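Local coordinates for kinesin-like protein KIF19 (Mus musculus, PDB 5GSZ) that walks toward microtubule plus ends as a kinesin-8 motor and depolymerizes microtubules at ciliary tips, thereby regulating the length of motile cilia, at residues Ile123-Leu128 with Arg245-Ile249. Numbering follows the deposited sequence.
Sequences IYVRTL and RLFMI
Met248 of the central beta-sheet of the kinesin motor domain reaches into the first turns of helix 123-136, which packs on one face of that sheet; the axes of segments 123-128 and 245-249 run nearly antiparallel, at 160°. An unbranched, flexible thioether suits this place: with CA-CB-CG-SD extended and the chain bent at its last torsion (chi3 -69°), the side chain threads between Tyr124 and Thr127. Its sulfur lies at the rim of the phenol, SD being 5.4 Å from the centroid of the Tyr124 ring and 85° off the ring normal, a Met-aromatic contact made edge-on. The same ring edge meets the base of the side chain, Tyr124 CE1 lying 3.6 Å from Met248 CB. Met248 SD also has the Ile123 CG2 methyl at 4.0 Å and Thr127 CB at 3.9 Å with the threonine hydroxyl close by, mixed surroundings that a weakly polar sulfur tolerates. One step along the same strand face, Leu246 CD2 rests 3.7 Å from Thr127 CG2. Threonine can serve this buried site because its hydroxyl turns back to the helix, hydrogen-bonding Ile123 O, while its methyl, anti to the backbone N, faces the strand. Leu224 of strand 220-232 touches both Tyr124 and Met248, extending the apolar layer, and the side chain of Thr111, part of the ADP pocket, lies about 7 Å from that of Tyr124. Such helix-on-sheet packing builds the three-layer alpha/beta core of P-loop NTPases.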
loop_
_atom_site.group_PDB
_atom_site.type_symbol
_atom_site.label_atom_id
_atom_site.label_comp_id
_atom_site.label_asym_id
_atom_site.label_seq_id
_atom_site.Cartn_x
_atom_site.Cartn_y
_atom_site.Cartn_z
ATOM N N ILE A 123 -8.875 -0.939 -5.218
ATOM C CA ILE A 123 -7.814 -1.498 -6.049
ATOM C C ILE A 123 -7.846 -3.027 -6.043
ATOM O O ILE A 123 -7.624 -3.656 -7.084
ATOM C CB ILE A 123 -6.441 -0.976 -5.584
ATOM C CG1 ILE A 123 -6.282 0.501 -5.915
ATOM C CG2 ILE A 123 -5.306 -1.796 -6.219
ATOM C CD1 ILE A 123 -6.437 0.800 -7.378
ATOM N N TYR A 124 -8.066 -3.644 -4.876
ATOM C CA TYR A 124 -8.105 -5.099 -4.753
ATOM C C TYR A 124 -8.961 -5.742 -5.831
ATOM O O TYR A 124 -8.438 -6.424 -6.716
ATOM C CB TYR A 124 -8.650 -5.552 -3.392
ATOM C CG TYR A 124 -7.818 -5.199 -2.171
ATOM C CD1 TYR A 124 -6.447 -4.977 -2.252
ATOM C CD2 TYR A 124 -8.419 -5.092 -0.927
ATOM C CE1 TYR A 124 -5.702 -4.659 -1.100
ATOM C CE2 TYR A 124 -7.703 -4.788 0.193
ATOM C CZ TYR A 124 -6.349 -4.567 0.119
ATOM O OH TYR A 124 -5.659 -4.268 1.276
ATOM N N VAL A 125 -10.273 -5.516 -5.777
ATOM C CA VAL A 125 -11.174 -6.232 -6.669
ATOM C C VAL A 125 -10.965 -5.799 -8.118
ATOM O O VAL A 125 -11.056 -6.619 -9.035
ATOM C CB VAL A 125 -12.648 -6.081 -6.218
ATOM C CG1 VAL A 125 -12.835 -6.483 -4.764
ATOM C CG2 VAL A 125 -13.137 -4.679 -6.402
ATOM N N ARG A 126 -10.667 -4.526 -8.359
ATOM C CA ARG A 126 -10.425 -4.104 -9.739
ATOM C C ARG A 126 -9.221 -4.827 -10.310
ATOM O O ARG A 126 -9.228 -5.258 -11.468
ATOM C CB ARG A 126 -10.238 -2.582 -9.824
ATOM C CG ARG A 126 -11.526 -1.824 -9.594
ATOM C CD ARG A 126 -11.355 -0.340 -9.371
ATOM N NE ARG A 126 -12.543 0.329 -9.900
ATOM C CZ ARG A 126 -13.698 0.491 -9.255
ATOM N NH1 ARG A 126 -13.854 0.066 -8.011
ATOM N NH2 ARG A 126 -14.713 1.080 -9.858
ATOM N N THR A 127 -8.196 -5.017 -9.489
ATOM C CA THR A 127 -7.008 -5.720 -9.940
ATOM C C THR A 127 -7.249 -7.218 -10.063
ATOM O O THR A 127 -6.816 -7.830 -11.046
ATOM C CB THR A 127 -5.848 -5.435 -8.992
ATOM O OG1 THR A 127 -5.803 -4.029 -8.727
ATOM C CG2 THR A 127 -4.533 -5.859 -9.613
ATOM N N LEU A 128 -7.919 -7.829 -9.078
ATOM C CA LEU A 128 -8.271 -9.241 -9.219
ATOM C C LEU A 128 -9.081 -9.478 -10.478
ATOM O O LEU A 128 -8.985 -10.544 -11.099
ATOM C CB LEU A 128 -9.033 -9.749 -7.994
ATOM C CG LEU A 128 -8.260 -10.121 -6.720
ATOM C CD1 LEU A 128 -7.625 -8.992 -5.957
ATOM C CD2 LEU A 128 -9.146 -10.905 -5.784
ATOM N N ARG A 245 4.069 -12.740 -8.416
ATOM C CA ARG A 245 3.563 -12.518 -7.074
ATOM C C ARG A 245 3.219 -11.043 -6.940
ATOM O O ARG A 245 4.103 -10.187 -7.033
ATOM C CB ARG A 245 4.587 -12.967 -6.042
ATOM C CG ARG A 245 3.953 -13.465 -4.779
ATOM C CD ARG A 245 4.985 -14.002 -3.818
ATOM N NE ARG A 245 4.347 -14.377 -2.562
ATOM C CZ ARG A 245 5.014 -14.614 -1.435
ATOM N NH1 ARG A 245 6.339 -14.504 -1.426
ATOM N NH2 ARG A 245 4.358 -14.939 -0.315
ATOM N N LEU A 246 1.929 -10.747 -6.768
ATOM C CA LEU A 246 1.451 -9.389 -6.555
ATOM C C LEU A 246 1.139 -9.201 -5.075
ATOM O O LEU A 246 0.528 -10.069 -4.449
ATOM C CB LEU A 246 0.213 -9.089 -7.412
ATOM C CG LEU A 246 -0.497 -7.766 -7.062
ATOM C CD1 LEU A 246 0.398 -6.541 -7.300
ATOM C CD2 LEU A 246 -1.823 -7.611 -7.772
ATOM N N PHE A 247 1.584 -8.079 -4.517
ATOM C CA PHE A 247 1.307 -7.710 -3.135
ATOM C C PHE A 247 0.551 -6.398 -3.113
ATOM O O PHE A 247 0.986 -5.425 -3.738
ATOM C CB PHE A 247 2.583 -7.549 -2.319
ATOM C CG PHE A 247 3.168 -8.835 -1.849
ATOM C CD1 PHE A 247 2.704 -9.438 -0.701
ATOM C CD2 PHE A 247 4.204 -9.433 -2.541
ATOM C CE1 PHE A 247 3.261 -10.619 -0.263
ATOM C CE2 PHE A 247 4.755 -10.608 -2.096
ATOM C CZ PHE A 247 4.285 -11.197 -0.963
ATOM N N MET A 248 -0.565 -6.369 -2.382
ATOM C CA MET A 248 -1.408 -5.177 -2.293
ATOM C C MET A 248 -1.597 -4.835 -0.822
ATOM O O MET A 248 -2.247 -5.582 -0.079
ATOM C CB MET A 248 -2.742 -5.387 -3.010
ATOM C CG MET A 248 -2.569 -5.398 -4.519
ATOM S SD MET A 248 -4.086 -5.564 -5.496
ATOM C CE MET A 248 -4.541 -7.253 -5.128
ATOM N N ILE A 249 -1.021 -3.715 -0.399
ATOM C CA ILE A 249 -0.818 -3.448 1.016
ATOM C C ILE A 249 -1.545 -2.179 1.425
ATOM O O ILE A 249 -1.396 -1.129 0.787
ATOM C CB ILE A 249 0.674 -3.369 1.354
ATOM C CG1 ILE A 249 1.322 -4.711 1.004
ATOM C CG2 ILE A 249 0.851 -3.020 2.836
ATOM C CD1 ILE A 249 2.819 -4.648 0.850
#